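Local coordinates for FAA hydrolase family protein (Pseudomonas aeruginosa, PDB 6J5Y) that hydrolyses fumarylpyruvate as a metal-dependent enzyme of the fumarylacetoacetate hydrolase (FAH) superfamily, at the pyruvic acid site. Numbering follows the deposited sequence.

The pyruvic acid site. Residues 29-31, 36, 50, 52, 82, 84, 113, 134, 202-203. With PYR (pyruvic acid), chain B; MN (manganese (II) ion), chain C.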
loop_
_atom_site.group_PDB
_atom_site.type_symbol
_atom_site.label_atom_id
_atom_site.label_comp_id
_atom_site.label_asym_id
_atom_site.label_seq_id
_atom_site.Cartn_x
_atom_site.Cartn_y
_atom_site.Cartn_z
ATOM N N VAL A 29 3.097 1.374 -6.202
ATOM C CA VAL A 29 4.339 1.940 -6.801
ATOM C C VAL A 29 5.527 1.179 -6.214
ATOM O O VAL A 29 5.627 1.079 -4.957
ATOM C CB VAL A 29 4.475 3.459 -6.589
ATOM C CG1 VAL A 29 5.635 3.994 -7.419
ATOM C CG2 VAL A 29 3.201 4.220 -6.923
ATOM N N GLY A 30 6.381 0.648 -7.085
ATOM C CA GLY A 30 7.609 -0.051 -6.681
ATOM C C GLY A 30 8.826 0.851 -6.788
ATOM O O GLY A 30 8.895 1.684 -7.742
ATOM N N ARG A 31 9.728 0.719 -5.821
ATOM C CA ARG A 31 11.032 1.435 -5.740
ATOM C C ARG A 31 10.782 2.944 -5.749
ATOM O O ARG A 31 11.357 3.645 -6.621
ATOM C CB ARG A 31 11.962 1.000 -6.885
ATOM C CG ARG A 31 12.497 -0.415 -6.723
ATOM C CD ARG A 31 13.365 -0.893 -7.880
ATOM N NE ARG A 31 13.233 -2.333 -8.006
ATOM C CZ ARG A 31 13.362 -3.023 -9.129
ATOM N NH1 ARG A 31 13.650 -2.408 -10.261
ATOM N NH2 ARG A 31 13.199 -4.336 -9.110
ATOM N N HIS A 36 15.377 2.708 -0.272
ATOM C CA HIS A 36 14.833 1.341 -0.516
ATOM C C HIS A 36 15.335 0.766 -1.848
ATOM O O HIS A 36 15.747 -0.412 -1.862
ATOM C CB HIS A 36 13.301 1.330 -0.487
ATOM C CG HIS A 36 12.737 -0.033 -0.693
ATOM N ND1 HIS A 36 13.102 -1.106 0.092
ATOM C CD2 HIS A 36 11.863 -0.509 -1.605
ATOM C CE1 HIS A 36 12.463 -2.184 -0.328
ATOM N NE2 HIS A 36 11.692 -1.840 -1.358
ATOM N N PHE A 50 7.864 2.173 -10.771
ATOM C CA PHE A 50 7.043 1.315 -11.660
ATOM C C PHE A 50 5.748 0.930 -10.939
ATOM O O PHE A 50 5.584 1.136 -9.707
ATOM C CB PHE A 50 7.828 0.076 -12.098
ATOM C CG PHE A 50 8.296 -0.801 -10.969
ATOM C CD1 PHE A 50 7.424 -1.667 -10.340
ATOM C CD2 PHE A 50 9.613 -0.751 -10.531
ATOM C CE1 PHE A 50 7.847 -2.482 -9.303
ATOM C CE2 PHE A 50 10.038 -1.540 -9.475
ATOM C CZ PHE A 50 9.152 -2.418 -8.875
ATOM N N PHE A 52 2.446 -1.858 -10.248
ATOM C CA PHE A 52 1.805 -3.185 -10.244
ATOM C C PHE A 52 0.482 -3.057 -9.497
ATOM O O PHE A 52 0.137 -1.922 -9.078
ATOM C CB PHE A 52 2.729 -4.241 -9.648
ATOM C CG PHE A 52 3.132 -4.031 -8.210
ATOM C CD1 PHE A 52 4.226 -3.232 -7.895
ATOM C CD2 PHE A 52 2.473 -4.685 -7.190
ATOM C CE1 PHE A 52 4.654 -3.095 -6.584
ATOM C CE2 PHE A 52 2.875 -4.513 -5.869
ATOM C CZ PHE A 52 3.956 -3.699 -5.571
ATOM N N GLU A 82 6.026 -4.330 4.247
ATOM C CA GLU A 82 6.399 -3.039 3.608
ATOM C C GLU A 82 5.384 -1.970 4.023
ATOM O O GLU A 82 4.236 -2.061 3.507
ATOM C CB GLU A 82 6.328 -3.150 2.082
ATOM C CG GLU A 82 7.274 -4.146 1.433
ATOM C CD GLU A 82 7.328 -4.050 -0.088
ATOM O OE1 GLU A 82 6.573 -3.262 -0.651
ATOM O OE2 GLU A 82 8.094 -4.794 -0.709
ATOM N N GLU A 84 3.464 1.610 3.882
ATOM C CA GLU A 84 3.238 2.511 2.720
ATOM C C GLU A 84 2.108 3.496 3.043
ATOM O O GLU A 84 1.110 3.073 3.689
ATOM C CB GLU A 84 2.903 1.705 1.454
ATOM C CG GLU A 84 3.835 0.542 1.175
ATOM C CD GLU A 84 4.001 0.129 -0.284
ATOM O OE1 GLU A 84 3.347 0.745 -1.186
ATOM O OE2 GLU A 84 4.804 -0.799 -0.523
ATOM N N ASP A 113 2.165 -3.476 2.137
ATOM C CA ASP A 113 2.295 -4.226 0.878
ATOM C C ASP A 113 2.977 -5.543 1.242
ATOM O O ASP A 113 4.216 -5.669 1.031
ATOM C CB ASP A 113 2.991 -3.360 -0.175
ATOM C CG ASP A 113 3.286 -4.123 -1.448
ATOM O OD1 ASP A 113 2.689 -5.219 -1.624
ATOM O OD2 ASP A 113 4.117 -3.635 -2.249
ATOM N N LYS A 134 3.118 -10.655 -5.276
ATOM C CA LYS A 134 2.518 -9.352 -4.866
ATOM C C LYS A 134 0.991 -9.391 -4.812
ATOM O O LYS A 134 0.408 -8.572 -4.067
ATOM C CB LYS A 134 2.958 -8.239 -5.825
ATOM C CG LYS A 134 4.398 -7.789 -5.660
ATOM C CD LYS A 134 4.604 -7.174 -4.308
ATOM C CE LYS A 134 5.869 -6.364 -4.164
ATOM N NZ LYS A 134 5.824 -5.599 -2.902
ATOM N N GLY A 202 4.500 3.067 -2.228
ATOM C CA GLY A 202 5.823 2.417 -2.120
ATOM C C GLY A 202 6.354 2.437 -0.699
ATOM O O GLY A 202 5.791 3.159 0.165
ATOM N N THR A 203 7.437 1.711 -0.453
ATOM C CA THR A 203 7.957 1.489 0.915
ATOM C C THR A 203 9.377 2.039 1.064
ATOM O O THR A 203 10.217 1.911 0.172
ATOM C CB THR A 203 7.842 0.013 1.290
ATOM O OG1 THR A 203 7.909 -0.051 2.715
ATOM C CG2 THR A 203 8.885 -0.861 0.614
HETATM C C PYR B . 8.058 -1.255 -3.216
HETATM O O PYR B . 7.213 -0.796 -2.419
HETATM O OXT PYR B . 9.147 -0.676 -3.437
HETATM C CA PYR B . 7.722 -2.345 -3.858
HETATM O O3 PYR B . 6.587 -2.799 -3.665
HETATM C CB PYR B . 8.591 -3.075 -4.839
HETATM MN MN MN C . 5.466 -1.944 -1.969
HETATM O O HOH W 1 4.260 -0.788 -3.346
HETATM O O HOH W 2 9.750 1.992 -2.611
#
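His36 turns its ring toward the pyruvate carboxylate, CG anti to the backbone N (chi1 -179°). Its CD2 comes 3.3 Å from PYR OXT, and Thr203 CG2 lies over one face of the ring. This is the active site of an FAH-superfamily hydrolase, with the family's acidic metal triad Glu82, Glu84 and Asp113. Each carboxylate gives one oxygen to the manganese, Glu84 OE2 at 2.0 Å from MN. Pyruvate, a product of fumarylpyruvate hydrolysis, chelates MN through carboxylate O and keto O3, PYR O3 at 2.2 Å. Water 1 is a further ligand in a distorted six-coordinate shell. It also hydrogen-bonds with Val29 O and Glu84 OE1, the carboxylate oxygen turned away from the metal. Gly202 N meets OE1 from above the carboxylate plane, so Glu84 is tied at both oxygens.

Lys134 bends at chi2 (-64°) and then extends to the metal ligands. Lys134 NZ donates a hydrogen bond to the keto oxygen PYR O3 at 3.0 Å and forms a salt bridge with Asp113 OD2 at 2.7 Å, from above that carboxylate. Together with MN, this amine may polarise the keto group. Phe52 presents its ring edge, in plane, to O3 and Asp113 OD2. At the other end, the backbone Arg31 N gives a nearly straight hydrogen bond to PYR OXT (2.8 Å, 164° at H). Water 2 links OXT to Thr203 O. Gly30 CA packs on PYR CA at 3.6 Å, while Phe50 CZ approaches the methyl CB.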